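Local coordinates for protein tRNA (Adenine(22)-N(1))-methyltransferase (Mycoplasma capricolum subsp. capricolum, PDB 6QE6) that probably methylates N1 of adenine 22 in tRNA, using S-adenosylmethionine as methyl donor and releasing S-adenosylhomocysteine, at residues S141-R146 and E187-S192; K157-I162 and W170-N175. All coordinates share one frame; numbering follows the deposited sequence.

From the N terminus, the chain first builds most of the Rossmann-like methyltransferase sheet, then leaves strand 133-138 and enters helix 143-151, the first side of interaction 1. It next runs along edge strand 155-163, turns, and returns on strand 168-175, so that interaction 2 closes a short hairpin loop of a few residues. Interaction 1 closes only when helix 185-190 arrives, and its much longer loop encloses the whole hairpin; the two contacts nest and do not cross. Together they tie the hairpin end of the sheet to the helices packed on it. Glu159 of interaction 2 links them, its carboxylate meeting Arg146 and, probably, the backbone N of Ser192.

Interaction 1: residues S141-R146 and E187-S192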
loop_
_atom_site.group_PDB
_atom_site.type_symbol
_atom_site.label_atom_id
_atom_site.label_comp_id
_atom_site.label_asym_id
_atom_site.label_seq_id
_atom_site.Cartn_x
_atom_site.Cartn_y
_atom_site.Cartn_z
ATOM N N SER A 141 2.507 0.946 9.153
ATOM C CA SER A 141 3.762 0.393 8.665
ATOM C C SER A 141 3.546 -1.015 8.117
ATOM O O SER A 141 2.650 -1.740 8.554
ATOM C CB SER A 141 4.790 0.378 9.789
ATOM O OG SER A 141 4.301 -0.439 10.830
ATOM N N VAL A 142 4.364 -1.397 7.140
ATOM C CA VAL A 142 4.031 -2.527 6.277
ATOM C C VAL A 142 5.036 -3.667 6.379
ATOM O O VAL A 142 5.270 -4.378 5.400
ATOM C CB VAL A 142 3.895 -2.057 4.817
ATOM C CG1 VAL A 142 2.717 -1.125 4.699
ATOM C CG2 VAL A 142 5.170 -1.369 4.328
ATOM N N LYS A 143 5.618 -3.877 7.558
ATOM C CA LYS A 143 6.547 -4.995 7.725
ATOM C C LYS A 143 5.905 -6.328 7.323
ATOM O O LYS A 143 6.558 -7.186 6.727
ATOM C CB LYS A 143 7.052 -5.039 9.171
ATOM C CG LYS A 143 7.338 -6.439 9.682
ATOM C CD LYS A 143 8.703 -6.546 10.349
ATOM C CE LYS A 143 8.907 -7.925 10.968
ATOM N NZ LYS A 143 9.970 -7.892 12.001
ATOM N N ASN A 144 4.622 -6.510 7.621
ATOM C CA ASN A 144 3.955 -7.752 7.262
ATOM C C ASN A 144 3.721 -7.847 5.754
ATOM O O ASN A 144 3.685 -8.949 5.215
ATOM C CB ASN A 144 2.638 -7.882 8.049
ATOM C CG ASN A 144 1.714 -6.610 7.916
ATOM O OD1 ASN A 144 2.167 -5.536 7.464
ATOM N ND2 ASN A 144 0.429 -6.740 8.326
ATOM N N LEU A 145 3.576 -6.718 5.052
ATOM C CA LEU A 145 3.460 -6.763 3.596
ATOM C C LEU A 145 4.800 -7.050 2.919
ATOM O O LEU A 145 4.828 -7.677 1.852
ATOM C CB LEU A 145 2.880 -5.450 3.051
ATOM C CG LEU A 145 1.547 -4.989 3.649
ATOM C CD1 LEU A 145 0.923 -3.812 2.880
ATOM C CD2 LEU A 145 0.587 -6.178 3.731
ATOM N N ARG A 146 5.914 -6.597 3.509
ATOM C CA ARG A 146 7.213 -6.900 2.929
ATOM C C ARG A 146 7.566 -8.372 3.139
ATOM O O ARG A 146 8.115 -9.022 2.242
ATOM C CB ARG A 146 8.275 -5.967 3.522
ATOM C CG ARG A 146 8.207 -4.534 2.957
ATOM C CD ARG A 146 9.388 -3.632 3.357
ATOM N NE ARG A 146 9.264 -3.304 4.758
ATOM C CZ ARG A 146 8.937 -2.113 5.249
ATOM N NH1 ARG A 146 8.731 -1.063 4.463
ATOM N NH2 ARG A 146 8.840 -1.985 6.557
ATOM N N GLU A 187 15.776 -4.464 6.770
ATOM C CA GLU A 187 15.047 -3.938 5.619
ATOM C C GLU A 187 13.627 -4.467 5.592
ATOM O O GLU A 187 12.692 -3.738 5.250
ATOM C CB GLU A 187 15.759 -4.307 4.329
ATOM C CG GLU A 187 16.919 -3.442 3.973
ATOM C CD GLU A 187 17.633 -3.963 2.752
ATOM O OE1 GLU A 187 18.121 -5.114 2.807
ATOM O OE2 GLU A 187 17.678 -3.245 1.726
ATOM N N ILE A 188 13.446 -5.738 5.935
ATOM C CA ILE A 188 12.100 -6.281 6.016
ATOM C C ILE A 188 11.281 -5.483 7.016
ATOM O O ILE A 188 10.099 -5.181 6.791
ATOM C CB ILE A 188 12.161 -7.775 6.378
ATOM C CG1 ILE A 188 12.815 -8.552 5.231
ATOM C CG2 ILE A 188 10.786 -8.307 6.666
ATOM C CD1 ILE A 188 12.687 -10.062 5.352
ATOM N N GLU A 189 11.924 -5.064 8.104
ATOM C CA GLU A 189 11.224 -4.368 9.168
ATOM C C GLU A 189 10.845 -2.951 8.754
ATOM O O GLU A 189 9.715 -2.512 8.982
ATOM C CB GLU A 189 12.105 -4.352 10.417
ATOM C CG GLU A 189 11.478 -3.606 11.553
ATOM C CD GLU A 189 10.987 -4.527 12.626
ATOM O OE1 GLU A 189 11.464 -5.688 12.636
ATOM O OE2 GLU A 189 10.140 -4.094 13.450
ATOM N N PHE A 190 11.780 -2.219 8.142
ATOM C CA PHE A 190 11.633 -0.781 7.991
ATOM C C PHE A 190 11.719 -0.268 6.566
ATOM O O PHE A 190 11.509 0.937 6.362
ATOM C CB PHE A 190 12.694 -0.047 8.811
ATOM C CG PHE A 190 12.656 -0.356 10.260
ATOM C CD1 PHE A 190 11.569 0.026 11.034
ATOM C CD2 PHE A 190 13.725 -1.008 10.870
ATOM C CE1 PHE A 190 11.540 -0.244 12.397
ATOM C CE2 PHE A 190 13.715 -1.274 12.241
ATOM C CZ PHE A 190 12.616 -0.888 13.005
ATOM N N GLY A 191 12.055 -1.115 5.589
ATOM C CA GLY A 191 12.113 -0.688 4.202
ATOM C C GLY A 191 13.468 -0.879 3.547
ATOM O O GLY A 191 14.486 -0.567 4.167
ATOM N N SER A 192 13.499 -1.395 2.309
ATOM C CA SER A 192 14.749 -1.498 1.550
ATOM C C SER A 192 15.514 -0.180 1.585
ATOM O O SER A 192 14.954 0.874 1.274
ATOM C CB SER A 192 14.469 -1.891 0.090
ATOM O OG SER A 192 13.442 -2.876 -0.039
#
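Arg146 reaches across to Ile188 and Glu189 where the first turn of helix 143-151 packs against the C-terminal end of helix 185-190, beside the hairpin of the Rossmann-like methyltransferase sheet. The packing is tightest round its guanidinium. Arg146 NE gives a nearly straight bond of 2.9 Å to Ile188 O; the oxygen lies in the guanidinium plane, although the arginine nitrogen stands above the carbonyl plane. Arg146 NH2 sits 2.6 Å from Glu189 O, but an N-H...O angle of only 120° makes this bond weak. One face of the group lies on the backbone where the helix ends, with Gly191 N 3.3 Å above its centre, while Val142 CG2 lies over the rim of the opposite face, 3.5 Å above the guanidinium plane. The chain turns at chi3 (-72°), which brings the flat head round to these carbonyls. Arg146 NH1, which passes Gly191 CA at 3.4 Å, has its strongest partner in the carboxylate of Glu159 on the neighbouring strand, so the positive head joins a helix end and a sheet edge. Gly191, with positive phi, takes the chain out of the helix there, and its N still bonds back to Glu187 O.

The looser side belongs to Lys143 and Ile188, both partly exposed. Here the long lysine chain, bent at chi2, slides past the backbone of Glu189, Lys143 CD lying 3.5 Å from Glu189 CA. Glu189 itself is buried: its CG rests over the Phe190 ring, and OE2 has a second charged partner in Arg233 of helix 225-244. Lys143 closes this outer side with a 2.7 Å salt bridge, its NZ meeting Glu189 OE1 from above the carboxylate plane, 52° out of it.

Interaction 2: residues K157-I162 and W170-N175; sequences KYESFI and WLIEIN
Phe161 and Trp170 face each other as a non-hydrogen-bonded pair of the antiparallel hairpin that ends the methyltransferase sheet. Phe161 CG is anti to the backbone N (chi1 -176°), whereas Trp170 holds CG beside its own N (chi1 -74°). The two side chains run alongside each other into an edge-to-face stack: Phe161 CE1 stands 3.6 Å from Trp170 CE2, over one face of the indole, with the planes at 69°. Tyr202, Tyr205 and Tyr168 extend the aromatic cluster round Phe161.

On the other face of the sheet, Tyr158 crosses Leu171 at an angle, its CD2 3.5 Å from Leu171 CD2, and Leu171 continues onto helix 24-31. The side chain of Ile162 comes within about 4 Å of that of Arg25, which binds S-adenosyl-L-homocysteine. Between these strands Ser160 and Leu171 exchange a pair of backbone hydrogen bonds. At the start of 157-162, Lys157 and Tyr158 both stand opposite Glu173, a classic beta bulge in which Lys157 N bonds to Glu173 O at 2.7 Å. Here the extended Lys157 runs alongside Glu173. Their charged ends, Lys157 NZ and Glu173 OE2, stop 4.2 Å apart, and a water between them accepts from the ammonium and donates to the carboxylate.

Glu159 lies beside Ile172, its chain extended so that the carboxylate reaches Arg146. A second water donates to Glu159 OE2 and to Leu171 O, which already accepts from Ser160 N. The buried negative charge is therefore met by Arg146, a water and, probably, Ser192 N, which would be expected to keep it ionised.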
loop_
_atom_site.group_PDB
_atom_site.type_symbol
_atom_site.label_atom_id
_atom_site.label_comp_id
_atom_site.label_asym_id
_atom_site.label_seq_id
_atom_site.Cartn_x
_atom_site.Cartn_y
_atom_site.Cartn_z
ATOM N N LYS A 157 9.228 -3.401 -5.923
ATOM C CA LYS A 157 9.793 -2.528 -6.940
ATOM C C LYS A 157 10.009 -1.101 -6.442
ATOM O O LYS A 157 10.920 -0.414 -6.918
ATOM C CB LYS A 157 8.891 -2.491 -8.172
ATOM C CG LYS A 157 9.401 -1.585 -9.280
ATOM C CD LYS A 157 8.731 -1.898 -10.611
ATOM C CE LYS A 157 9.025 -0.829 -11.680
ATOM N NZ LYS A 157 8.079 -0.911 -12.868
ATOM N N TYR A 158 9.168 -0.625 -5.531
ATOM C CA TYR A 158 9.233 0.765 -5.111
ATOM C C TYR A 158 8.579 0.907 -3.745
ATOM O O TYR A 158 7.545 0.289 -3.468
ATOM C CB TYR A 158 8.558 1.704 -6.119
ATOM C CG TYR A 158 8.667 3.157 -5.746
ATOM C CD1 TYR A 158 9.899 3.798 -5.745
ATOM C CD2 TYR A 158 7.543 3.887 -5.359
ATOM C CE1 TYR A 158 10.014 5.121 -5.393
ATOM C CE2 TYR A 158 7.638 5.235 -4.982
ATOM C CZ TYR A 158 8.881 5.851 -5.016
ATOM O OH TYR A 158 9.022 7.182 -4.676
ATOM N N GLU A 159 9.209 1.714 -2.899
ATOM C CA GLU A 159 8.641 2.115 -1.631
ATOM C C GLU A 159 8.888 3.593 -1.462
ATOM O O GLU A 159 9.839 4.146 -2.023
ATOM C CB GLU A 159 9.253 1.394 -0.439
ATOM C CG GLU A 159 9.134 -0.089 -0.461
ATOM C CD GLU A 159 9.577 -0.693 0.870
ATOM O OE1 GLU A 159 10.626 -1.391 0.907
ATOM O OE2 GLU A 159 8.869 -0.449 1.878
ATOM N N SER A 160 8.014 4.221 -0.673
ATOM C CA SER A 160 8.223 5.596 -0.241
ATOM C C SER A 160 7.338 5.876 0.969
ATOM O O SER A 160 6.444 5.095 1.316
ATOM C CB SER A 160 7.949 6.575 -1.372
ATOM O OG SER A 160 6.666 7.097 -1.217
ATOM N N PHE A 161 7.604 7.010 1.613
ATOM C CA PHE A 161 6.995 7.340 2.896
ATOM C C PHE A 161 6.394 8.729 2.784
ATOM O O PHE A 161 7.100 9.680 2.430
ATOM C CB PHE A 161 8.030 7.270 4.031
ATOM C CG PHE A 161 7.451 7.507 5.406
ATOM C CD1 PHE A 161 6.586 6.578 5.987
ATOM C CD2 PHE A 161 7.776 8.661 6.126
ATOM C CE1 PHE A 161 6.051 6.792 7.255
ATOM C CE2 PHE A 161 7.260 8.880 7.399
ATOM C CZ PHE A 161 6.395 7.948 7.962
ATOM N N ILE A 162 5.101 8.844 3.091
ATOM C CA ILE A 162 4.296 10.015 2.746
ATOM C C ILE A 162 3.637 10.589 4.000
ATOM O O ILE A 162 3.071 9.849 4.818
ATOM C CB ILE A 162 3.225 9.657 1.700
ATOM C CG1 ILE A 162 3.879 9.174 0.401
ATOM C CG2 ILE A 162 2.277 10.826 1.463
ATOM C CD1 ILE A 162 2.906 8.510 -0.533
ATOM N N TRP A 170 2.430 4.489 3.984
ATOM C CA TRP A 170 3.505 3.611 3.552
ATOM C C TRP A 170 3.138 3.117 2.160
ATOM O O TRP A 170 2.179 2.356 1.991
ATOM C CB TRP A 170 3.696 2.452 4.533
ATOM C CG TRP A 170 4.369 2.791 5.865
ATOM C CD1 TRP A 170 5.659 2.524 6.212
ATOM C CD2 TRP A 170 3.771 3.412 7.023
ATOM N NE1 TRP A 170 5.913 2.944 7.499
ATOM C CE2 TRP A 170 4.773 3.497 8.016
ATOM C CE3 TRP A 170 2.496 3.914 7.307
ATOM C CZ2 TRP A 170 4.533 4.057 9.280
ATOM C CZ3 TRP A 170 2.259 4.458 8.547
ATOM C CH2 TRP A 170 3.276 4.528 9.526
ATOM N N LEU A 171 3.876 3.557 1.162
ATOM C CA LEU A 171 3.585 3.157 -0.199
ATOM C C LEU A 171 4.578 2.082 -0.616
ATOM O O LEU A 171 5.788 2.253 -0.442
ATOM C CB LEU A 171 3.640 4.363 -1.138
ATOM C CG LEU A 171 3.426 4.064 -2.619
ATOM C CD1 LEU A 171 2.471 5.041 -3.255
ATOM C CD2 LEU A 171 4.761 4.111 -3.326
ATOM N N ILE A 172 4.060 0.981 -1.164
ATOM C CA ILE A 172 4.879 -0.150 -1.566
ATOM C C ILE A 172 4.315 -0.728 -2.863
ATOM O O ILE A 172 3.098 -0.900 -3.007
ATOM C CB ILE A 172 4.967 -1.213 -0.444
ATOM C CG1 ILE A 172 5.829 -2.410 -0.884
ATOM C CG2 ILE A 172 3.578 -1.612 0.058
ATOM C CD1 ILE A 172 6.089 -3.457 0.200
ATOM N N GLU A 173 5.197 -0.972 -3.827
ATOM C CA GLU A 173 4.834 -1.528 -5.122
ATOM C C GLU A 173 5.457 -2.915 -5.247
ATOM O O GLU A 173 6.670 -3.079 -5.074
ATOM C CB GLU A 173 5.290 -0.632 -6.282
ATOM C CG GLU A 173 5.325 -1.390 -7.621
ATOM C CD GLU A 173 5.344 -0.488 -8.859
ATOM O OE1 GLU A 173 5.693 0.710 -8.729
ATOM O OE2 GLU A 173 5.018 -0.985 -9.967
ATOM N N ILE A 174 4.626 -3.909 -5.543
ATOM C CA ILE A 174 5.048 -5.299 -5.610
ATOM C C ILE A 174 4.859 -5.783 -7.043
ATOM O O ILE A 174 3.745 -5.712 -7.585
ATOM C CB ILE A 174 4.266 -6.168 -4.614
ATOM C CG1 ILE A 174 4.492 -5.651 -3.192
ATOM C CG2 ILE A 174 4.666 -7.642 -4.736
ATOM C CD1 ILE A 174 3.581 -6.284 -2.174
ATOM N N ASN A 175 5.959 -6.247 -7.661
ATOM C CA ASN A 175 5.971 -6.800 -9.014
ATOM C C ASN A 175 6.122 -8.313 -8.926
ATOM O O ASN A 175 7.226 -8.817 -8.677
ATOM C CB ASN A 175 7.109 -6.208 -9.845
ATOM C CG ASN A 175 7.120 -6.731 -11.290
ATOM O OD1 ASN A 175 6.285 -7.558 -11.674
ATOM N ND2 ASN A 175 8.060 -6.232 -12.100
HETATM O O HOH W 1 5.392 0.471 -12.436
HETATM O O HOH W 2 6.714 1.174 1.982
#